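Local coordinates for uncharacterized protein (Parabacteroides merdae, PDB 4R7F) that is of unknown function but carries three immunoglobulin-like beta-sandwich domains, the first related to the opening domain of type 9 secretion system plug proteins, at residues 44-49 with 94-99; 286-291 with 339-344; 376-381 with 389-394. All coordinates share one frame; numbering follows the deposited sequence.

Contact 1 of 3, residues 44-49 with 94-99; sequences DGLGSG and TQYSNY
Backbone hydrogen bonds tie the end of strand 39-46 to the start of strand 96-103. Gly45 and Ser97 are an antiparallel hydrogen-bonded pair: Gly45 N donates to Ser97 O at 2.9 Å and Ser97 N returns the bond to Gly45 O, both in the carbonyl plane. Farther on, Gly47 N meets Gln95 O at 3.1 Å from above the carbonyl plane. Glycine fits position 47 because at its backbone angles (phi 106°) a CB would collide with the carbonyl O of Leu46.

Among side chains, Asn98 ND2 donates a hydrogen bond to Asp44 OD1 at 2.8 Å, meeting it nearly along its C-O axis, amide and carboxylate planes 76° apart. Asp44 OD2 is hydrogen-bonded to Tyr290 OH and forms a salt bridge with Lys340 NZ, which would favour an ionised carboxylate. The two strands are the central pair of the antiparallel sheet 14-21, 39-46, 96-103, 86-88, probably one layer of an immunoglobulin-like sandwich related to the first domain of type 9 secretion plug proteins.

Packing on the face of Asp44, Leu46 and Tyr96 centres on Tyr96 (chi1 64°, CG between N and the carbonyl carbon). Asp44 OD2 lies over one ring face, 3.7 Å from Tyr96 CD1, and Leu46 CD2 touches Tyr96 CB at 3.6 Å. On the other face, Gly45 makes room for the Tyr99 ring edge, CE1 3.8 Å from Gly45 N. A water 2.9 Å from Tyr99 OH reaches Gly49 O weakly.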
loop_
_atom_site.group_PDB
_atom_site.type_symbol
_atom_site.label_atom_id
_atom_site.label_comp_id
_atom_site.label_asym_id
_atom_site.label_seq_id
_atom_site.Cartn_x
_atom_site.Cartn_y
_atom_site.Cartn_z
ATOM N N ASP A 44 0.326 22.486 18.932
ATOM C CA ASP A 44 1.130 23.528 19.527
ATOM C C ASP A 44 0.239 24.622 20.095
ATOM O O ASP A 44 -0.778 24.946 19.525
ATOM C CB ASP A 44 2.053 24.153 18.495
ATOM C CG ASP A 44 3.134 23.225 18.027
ATOM O OD1 ASP A 44 3.502 22.277 18.750
ATOM O OD2 ASP A 44 3.614 23.459 16.901
ATOM N N GLY A 45 0.640 25.202 21.220
ATOM C CA GLY A 45 0.117 26.500 21.660
ATOM C C GLY A 45 1.149 27.610 21.424
ATOM O O GLY A 45 2.294 27.524 21.884
ATOM N N LEU A 46 0.769 28.661 20.701
ATOM C CA LEU A 46 1.722 29.748 20.391
ATOM C C LEU A 46 1.810 30.766 21.541
ATOM O O LEU A 46 0.854 30.934 22.307
ATOM C CB LEU A 46 1.320 30.464 19.100
ATOM C CG LEU A 46 1.214 29.657 17.798
ATOM C CD1 LEU A 46 1.532 30.555 16.625
ATOM C CD2 LEU A 46 2.119 28.450 17.726
ATOM N N GLY A 47 2.951 31.460 21.626
ATOM C CA GLY A 47 3.317 32.275 22.794
ATOM C C GLY A 47 4.415 31.589 23.604
ATOM O O GLY A 47 4.791 30.452 23.304
ATOM N N SER A 48 4.951 32.282 24.611
ATOM C CA SER A 48 5.949 31.695 25.516
ATOM C C SER A 48 5.263 31.031 26.705
ATOM O O SER A 48 5.753 30.028 27.230
ATOM C CB SER A 48 6.961 32.750 25.984
ATOM O OG SER A 48 6.539 34.062 25.643
ATOM N N GLY A 49 4.128 31.597 27.118
ATOM C CA GLY A 49 3.343 31.035 28.204
ATOM C C GLY A 49 3.226 29.518 28.143
ATOM O O GLY A 49 2.908 28.938 27.085
ATOM N N THR A 94 9.348 31.923 15.957
ATOM C CA THR A 94 7.998 31.880 16.453
ATOM C C THR A 94 8.052 30.939 17.657
ATOM O O THR A 94 8.424 29.748 17.535
ATOM C CB THR A 94 7.034 31.360 15.351
ATOM O OG1 THR A 94 7.148 32.170 14.184
ATOM C CG2 THR A 94 5.614 31.359 15.827
ATOM N N GLN A 95 7.721 31.474 18.823
ATOM C CA GLN A 95 7.741 30.673 20.030
ATOM C C GLN A 95 6.417 29.943 20.234
ATOM O O GLN A 95 5.332 30.469 19.961
ATOM C CB GLN A 95 8.071 31.534 21.243
ATOM C CG GLN A 95 9.556 31.823 21.369
ATOM C CD GLN A 95 9.845 32.866 22.420
ATOM O OE1 GLN A 95 8.965 33.241 23.194
ATOM N NE2 GLN A 95 11.079 33.348 22.450
ATOM N N TYR A 96 6.535 28.725 20.741
ATOM C CA TYR A 96 5.404 27.882 21.027
ATOM C C TYR A 96 5.789 26.769 21.994
ATOM O O TYR A 96 6.983 26.476 22.201
ATOM C CB TYR A 96 4.887 27.271 19.702
ATOM C CG TYR A 96 5.857 26.366 19.012
ATOM C CD1 TYR A 96 5.913 25.025 19.326
ATOM C CD2 TYR A 96 6.721 26.843 18.028
ATOM C CE1 TYR A 96 6.803 24.162 18.685
ATOM C CE2 TYR A 96 7.610 25.991 17.382
ATOM C CZ TYR A 96 7.650 24.634 17.719
ATOM O OH TYR A 96 8.540 23.740 17.091
ATOM N N SER A 97 4.769 26.133 22.564
ATOM C CA SER A 97 4.952 24.877 23.290
ATOM C C SER A 97 4.203 23.783 22.498
ATOM O O SER A 97 3.208 24.041 21.866
ATOM C CB SER A 97 4.458 24.969 24.753
ATOM O OG SER A 97 4.696 26.241 25.348
ATOM N N ASN A 98 4.723 22.571 22.537
ATOM C CA ASN A 98 4.178 21.437 21.839
ATOM C C ASN A 98 3.637 20.449 22.855
ATOM O O ASN A 98 4.334 20.103 23.807
ATOM C CB ASN A 98 5.296 20.778 21.032
ATOM C CG ASN A 98 4.866 19.500 20.381
ATOM O OD1 ASN A 98 5.424 18.424 20.651
ATOM N ND2 ASN A 98 3.867 19.607 19.499
ATOM N N TYR A 99 2.414 19.984 22.619
ATOM C CA TYR A 99 1.637 19.183 23.558
ATOM C C TYR A 99 1.263 17.858 22.922
ATOM O O TYR A 99 1.040 17.757 21.719
ATOM C CB TYR A 99 0.347 19.902 23.919
ATOM C CG TYR A 99 0.551 21.205 24.661
ATOM C CD1 TYR A 99 0.892 22.364 23.979
ATOM C CD2 TYR A 99 0.408 21.277 26.060
ATOM C CE1 TYR A 99 1.091 23.557 24.648
ATOM C CE2 TYR A 99 0.599 22.478 26.747
ATOM C CZ TYR A 99 0.962 23.610 26.034
ATOM O OH TYR A 99 1.151 24.812 26.671
HETATM O O HOH W 1 0.598 27.314 25.270
#

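Contact 2 of 3, residues 286-291 with 339-344; sequences TEADYY and LKQGSY
Lys340 and Gln341 carry the tightly packed part of this contact. Tyr290 and Lys340 are an antiparallel non-hydrogen-bonded pair between strands 290-298 and 332-340, and Lys340 CB lies over one face of the Tyr290 ring, 3.8 Å from its centroid and offset toward the rim. With CG anti to the backbone N (chi1 -165°) and an extended chain beyond, the lysine runs on past Ala288, whose small CB meets Lys340 CG at 3.7 Å. Next along, Tyr291 N donates to Leu339 O at 2.9 Å and Leu339 N donates back to Tyr291 O.

Toward helix 284-287 a side-chain bond is added to the last backbone one, Gln341 N to Asp289 O: Gln341 OE1 takes Asp289 N on a lone pair at 2.7 Å and nearly straight (171°). Gln341 CG covers one face of the Tyr291 ring, the amide stacked 28° from the ring plane. On the solvent side, one water bridges Gln341 OE1 and Glu287 O, beside partly exposed Glu287.

The glutamine carbonyl thus supplies an acceptor for the Asp289 N-H beyond the last backbone pair, while Lys340 NZ forms a salt bridge with Asp44 OD2 and a hydrogen bond with Asp285 O, partners that would stabilise its charge.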
loop_
_atom_site.group_PDB
_atom_site.type_symbol
_atom_site.label_atom_id
_atom_site.label_comp_id
_atom_site.label_asym_id
_atom_site.label_seq_id
_atom_site.Cartn_x
_atom_site.Cartn_y
_atom_site.Cartn_z
ATOM N N THR A 286 9.513 20.212 18.405
ATOM C CA THR A 286 9.943 21.417 19.158
ATOM C C THR A 286 10.987 22.305 18.450
ATOM O O THR A 286 11.296 23.399 18.909
ATOM C CB THR A 286 10.506 21.034 20.538
ATOM O OG1 THR A 286 11.579 20.109 20.370
ATOM C CG2 THR A 286 9.428 20.402 21.413
ATOM N N GLU A 287 11.504 21.857 17.316
ATOM C CA GLU A 287 12.583 22.555 16.625
ATOM C C GLU A 287 12.122 23.218 15.321
ATOM O O GLU A 287 12.754 24.164 14.820
ATOM C CB GLU A 287 13.729 21.578 16.355
ATOM C CG GLU A 287 14.429 21.042 17.605
ATOM C CD GLU A 287 15.481 19.980 17.273
ATOM O OE1 GLU A 287 15.144 18.900 16.756
ATOM O OE2 GLU A 287 16.663 20.229 17.516
ATOM N N ALA A 288 11.006 22.755 14.777
ATOM C CA ALA A 288 10.466 23.334 13.542
ATOM C C ALA A 288 9.856 24.690 13.823
ATOM O O ALA A 288 9.131 24.855 14.808
ATOM C CB ALA A 288 9.429 22.415 12.961
ATOM N N ASP A 289 10.157 25.652 12.968
ATOM C CA ASP A 289 9.686 27.024 13.132
ATOM C C ASP A 289 8.350 27.192 12.371
ATOM O O ASP A 289 7.925 26.278 11.655
ATOM C CB ASP A 289 10.782 27.988 12.593
ATOM C CG ASP A 289 10.692 29.384 13.179
ATOM O OD1 ASP A 289 9.670 29.691 13.849
ATOM O OD2 ASP A 289 11.637 30.184 12.958
ATOM N N TYR A 290 7.712 28.355 12.527
ATOM C CA TYR A 290 6.437 28.679 11.898
ATOM C C TYR A 290 6.739 29.833 10.977
ATOM O O TYR A 290 7.223 30.868 11.430
ATOM C CB TYR A 290 5.335 29.108 12.925
ATOM C CG TYR A 290 4.550 27.945 13.559
ATOM C CD1 TYR A 290 5.002 27.300 14.709
ATOM C CD2 TYR A 290 3.394 27.479 12.989
ATOM C CE1 TYR A 290 4.314 26.237 15.269
ATOM C CE2 TYR A 290 2.695 26.408 13.537
ATOM C CZ TYR A 290 3.148 25.790 14.666
ATOM O OH TYR A 290 2.429 24.740 15.180
ATOM N N TYR A 291 6.434 29.653 9.690
ATOM C CA TYR A 291 6.652 30.659 8.667
ATOM C C TYR A 291 5.291 31.005 8.069
ATOM O O TYR A 291 4.356 30.217 8.156
ATOM C CB TYR A 291 7.590 30.136 7.567
ATOM C CG TYR A 291 9.035 29.803 7.979
ATOM C CD1 TYR A 291 9.531 30.063 9.267
ATOM C CD2 TYR A 291 9.914 29.232 7.063
ATOM C CE1 TYR A 291 10.847 29.751 9.614
ATOM C CE2 TYR A 291 11.228 28.935 7.404
ATOM C CZ TYR A 291 11.696 29.198 8.677
ATOM O OH TYR A 291 13.000 28.884 9.009
ATOM N N LEU A 339 2.254 28.261 9.051
ATOM C CA LEU A 339 2.485 26.835 9.031
ATOM C C LEU A 339 3.863 26.497 9.622
ATOM O O LEU A 339 4.869 27.223 9.427
ATOM C CB LEU A 339 2.432 26.312 7.579
ATOM C CG LEU A 339 1.046 26.363 6.915
ATOM C CD1 LEU A 339 1.114 25.976 5.454
ATOM C CD2 LEU A 339 0.076 25.453 7.638
ATOM N N LYS A 340 3.879 25.390 10.349
ATOM C CA LYS A 340 5.099 24.784 10.865
ATOM C C LYS A 340 5.828 24.074 9.746
ATOM O O LYS A 340 5.227 23.388 8.908
ATOM C CB LYS A 340 4.744 23.804 11.969
ATOM C CG LYS A 340 5.884 23.347 12.851
ATOM C CD LYS A 340 5.365 22.356 13.900
ATOM C CE LYS A 340 6.345 22.171 15.044
ATOM N NZ LYS A 340 5.671 21.734 16.292
ATOM N N GLN A 341 7.136 24.244 9.738
ATOM C CA GLN A 341 7.994 23.656 8.726
ATOM C C GLN A 341 7.797 22.155 8.536
ATOM O O GLN A 341 7.659 21.415 9.518
ATOM C CB GLN A 341 9.450 23.869 9.099
ATOM C CG GLN A 341 9.925 25.284 9.057
ATOM C CD GLN A 341 11.366 25.346 9.505
ATOM O OE1 GLN A 341 11.654 25.282 10.705
ATOM N NE2 GLN A 341 12.277 25.432 8.543
ATOM N N GLY A 342 7.862 21.722 7.277
ATOM C CA GLY A 342 7.696 20.315 6.923
ATOM C C GLY A 342 7.323 20.101 5.455
ATOM O O GLY A 342 7.491 21.005 4.623
ATOM N N SER A 343 6.818 18.900 5.155
ATOM C CA SER A 343 6.300 18.528 3.824
ATOM C C SER A 343 4.803 18.530 3.893
ATOM O O SER A 343 4.221 17.846 4.743
ATOM C CB SER A 343 6.755 17.120 3.395
ATOM O OG SER A 343 8.158 16.977 3.519
ATOM N N TYR A 344 4.176 19.262 2.983
ATOM C CA TYR A 344 2.704 19.373 2.952
ATOM C C TYR A 344 2.112 18.866 1.646
ATOM O O TYR A 344 2.593 19.222 0.562
ATOM C CB TYR A 344 2.273 20.837 3.187
ATOM C CG TYR A 344 2.437 21.301 4.636
ATOM C CD1 TYR A 344 3.702 21.597 5.176
ATOM C CD2 TYR A 344 1.319 21.465 5.472
ATOM C CE1 TYR A 344 3.844 22.015 6.495
ATOM C CE2 TYR A 344 1.459 21.865 6.783
ATOM C CZ TYR A 344 2.725 22.130 7.295
ATOM O OH TYR A 344 2.830 22.537 8.601
HETATM O O HOH W 2 13.938 25.326 12.460
#

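Contact 3 of 3, residues 376-381 with 389-394; sequences IYVYYR and RLIGVT
Val393 CG2 sits over the centre of one face of the Tyr377 ring, 3.8 Å from its centroid, the two side chains running side by side. Leu390, with CG anti to the backbone N (chi1 175°), brings CD1 over a face of the Tyr379 ring at 3.9 Å from the centroid, and the same methyl meets the edge of the Tyr377 ring. Branched aliphatic residues suit this face because their methyls can settle on flat aromatic rings. On the other face, Val378 CG1 touches Ile391 CG1 at 3.9 Å, and Ile391 CG2 packs on Tyr380 CB. Arg389 NH1 comes to the edge of the Tyr380 ring.

The strands form a beta hairpin with a classic beta bulge: Val378 O receives Ile391 N at 3.0 Å and, weakly, Gly392 N, so both residues face Val378. This shifts the register by one between Val378 and Tyr379. Ordinary pairing flanks the bulge, with Ile376 N donating to Thr394 O at 2.8 Å and Tyr380 N to Arg389 O at 2.6 Å.

Farther out, Asn115 OD1 bonds Tyr379 OH, a salt bridge from Glu139 holds Arg389 NE, and strand 181-187 pairs with the opposite edge of strand 373-380.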
loop_
_atom_site.group_PDB
_atom_site.type_symbol
_atom_site.label_atom_id
_atom_site.label_comp_id
_atom_site.label_asym_id
_atom_site.label_seq_id
_atom_site.Cartn_x
_atom_site.Cartn_y
_atom_site.Cartn_z
ATOM N N ILE A 376 -13.971 2.707 5.217
ATOM C CA ILE A 376 -15.321 2.171 5.337
ATOM C C ILE A 376 -15.523 1.830 6.801
ATOM O O ILE A 376 -14.791 1.021 7.361
ATOM C CB ILE A 376 -15.467 0.915 4.501
ATOM C CG1 ILE A 376 -15.149 1.252 3.042
ATOM C CG2 ILE A 376 -16.876 0.328 4.612
ATOM C CD1 ILE A 376 -14.833 0.031 2.228
ATOM N N TYR A 377 -16.454 2.537 7.424
ATOM C CA TYR A 377 -16.777 2.400 8.833
ATOM C C TYR A 377 -18.149 1.766 8.917
ATOM O O TYR A 377 -19.105 2.284 8.334
ATOM C CB TYR A 377 -16.880 3.785 9.498
ATOM C CG TYR A 377 -15.571 4.525 9.707
ATOM C CD1 TYR A 377 -14.884 5.092 8.652
ATOM C CD2 TYR A 377 -15.042 4.654 10.956
ATOM C CE1 TYR A 377 -13.681 5.774 8.853
ATOM C CE2 TYR A 377 -13.872 5.334 11.176
ATOM C CZ TYR A 377 -13.194 5.897 10.122
ATOM O OH TYR A 377 -12.024 6.566 10.377
ATOM N N VAL A 378 -18.241 0.688 9.682
ATOM C CA VAL A 378 -19.447 -0.061 9.838
ATOM C C VAL A 378 -19.890 0.029 11.299
ATOM O O VAL A 378 -19.245 -0.520 12.153
ATOM C CB VAL A 378 -19.205 -1.535 9.467
ATOM C CG1 VAL A 378 -20.472 -2.348 9.711
ATOM C CG2 VAL A 378 -18.753 -1.661 8.018
ATOM N N TYR A 379 -21.003 0.710 11.543
ATOM C CA TYR A 379 -21.571 0.918 12.851
ATOM C C TYR A 379 -22.811 0.042 13.018
ATOM O O TYR A 379 -23.524 -0.238 12.050
ATOM C CB TYR A 379 -21.993 2.377 13.010
ATOM C CG TYR A 379 -20.862 3.335 12.942
ATOM C CD1 TYR A 379 -20.157 3.683 14.072
ATOM C CD2 TYR A 379 -20.456 3.859 11.745
ATOM C CE1 TYR A 379 -19.105 4.583 14.011
ATOM C CE2 TYR A 379 -19.389 4.721 11.669
ATOM C CZ TYR A 379 -18.727 5.098 12.797
ATOM O OH TYR A 379 -17.637 5.957 12.693
ATOM N N TYR A 380 -23.075 -0.390 14.249
ATOM C CA TYR A 380 -24.098 -1.413 14.472
ATOM C C TYR A 380 -24.986 -0.943 15.567
ATOM O O TYR A 380 -24.489 -0.607 16.655
ATOM C CB TYR A 380 -23.462 -2.733 14.904
ATOM C CG TYR A 380 -24.410 -3.808 15.442
ATOM C CD1 TYR A 380 -25.439 -4.309 14.652
ATOM C CD2 TYR A 380 -24.192 -4.424 16.673
ATOM C CE1 TYR A 380 -26.264 -5.347 15.093
ATOM C CE2 TYR A 380 -25.023 -5.463 17.139
ATOM C CZ TYR A 380 -26.066 -5.910 16.340
ATOM O OH TYR A 380 -26.922 -6.917 16.733
ATOM N N ARG A 381 -26.294 -0.920 15.283
ATOM C CA ARG A 381 -27.286 -0.574 16.296
ATOM C C ARG A 381 -28.621 -1.278 16.183
ATOM O O ARG A 381 -29.541 -0.809 15.505
ATOM C CB ARG A 381 -27.511 0.903 16.322
ATOM C CG ARG A 381 -28.268 1.292 17.562
ATOM C CD ARG A 381 -28.066 2.730 17.839
ATOM N NE ARG A 381 -29.025 3.175 18.808
ATOM C CZ ARG A 381 -29.190 4.449 19.128
ATOM N NH1 ARG A 381 -28.427 5.392 18.573
ATOM N NH2 ARG A 381 -30.105 4.770 20.019
ATOM N N ARG A 389 -22.287 1.107 18.012
ATOM C CA ARG A 389 -20.999 0.415 18.059
ATOM C C ARG A 389 -20.346 0.435 16.712
ATOM O O ARG A 389 -21.027 0.381 15.678
ATOM C CB ARG A 389 -21.183 -1.032 18.492
ATOM C CG ARG A 389 -21.649 -1.159 19.932
ATOM C CD ARG A 389 -22.272 -2.515 20.193
ATOM N NE ARG A 389 -21.268 -3.580 20.150
ATOM C CZ ARG A 389 -21.568 -4.876 20.183
ATOM N NH1 ARG A 389 -22.829 -5.261 20.198
ATOM N NH2 ARG A 389 -20.621 -5.801 20.169
ATOM N N LEU A 390 -19.025 0.505 16.733
ATOM C CA LEU A 390 -18.247 0.438 15.544
ATOM C C LEU A 390 -17.664 -0.975 15.489
ATOM O O LEU A 390 -16.739 -1.289 16.227
ATOM C CB LEU A 390 -17.164 1.517 15.602
ATOM C CG LEU A 390 -16.141 1.550 14.473
ATOM C CD1 LEU A 390 -16.868 1.660 13.157
ATOM C CD2 LEU A 390 -15.122 2.677 14.603
ATOM N N ILE A 391 -18.221 -1.813 14.621
ATOM C CA ILE A 391 -17.923 -3.233 14.596
ATOM C C ILE A 391 -16.970 -3.644 13.478
ATOM O O ILE A 391 -16.495 -4.774 13.413
ATOM C CB ILE A 391 -19.215 -4.085 14.541
ATOM C CG1 ILE A 391 -20.052 -3.840 13.290
ATOM C CG2 ILE A 391 -20.043 -3.886 15.801
ATOM C CD1 ILE A 391 -21.055 -4.948 13.018
ATOM N N GLY A 392 -16.678 -2.711 12.594
ATOM C CA GLY A 392 -15.702 -2.938 11.560
ATOM C C GLY A 392 -15.265 -1.659 10.895
ATOM O O GLY A 392 -16.056 -0.701 10.742
ATOM N N VAL A 393 -14.009 -1.644 10.467
ATOM C CA VAL A 393 -13.482 -0.515 9.760
ATOM C C VAL A 393 -12.343 -0.996 8.914
ATOM O O VAL A 393 -11.634 -1.896 9.303
ATOM C CB VAL A 393 -13.064 0.595 10.748
ATOM C CG1 VAL A 393 -11.983 0.109 11.682
ATOM C CG2 VAL A 393 -12.581 1.820 9.997
ATOM N N THR A 394 -12.182 -0.426 7.729
ATOM C CA THR A 394 -11.063 -0.769 6.864
ATOM C C THR A 394 -10.753 0.413 5.949
ATOM O O THR A 394 -11.615 1.229 5.681
ATOM C CB THR A 394 -11.345 -2.020 6.021
ATOM O OG1 THR A 394 -10.125 -2.472 5.451
ATOM C CG2 THR A 394 -12.301 -1.748 4.863
#

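Contacts 1 and 2 touch, their centres 13 Å apart, where the sheet of strands 39-46 and 96-103 packs against that of strands 290-298 and 332-340. Among the polar links are two probable hydrogen bonds, Asp44 OD2 to Tyr290 OH at 2.5 Å and Tyr96 OH to Ala288 O at 2.6 Å; Thr94 also bonds Tyr290 O and Asp289 OD1. Contact 3 lies on the other side of the chain's centre, 37 Å from contact 1 and 35 Å from contact 2 between centres. A bound Tris molecule, probably from crystallisation, lies about 3 Å from the Tyr377 side chain. None of the magnesium ligands Glu223, Asp269, Asp271 and Gln371 belongs to these contacts.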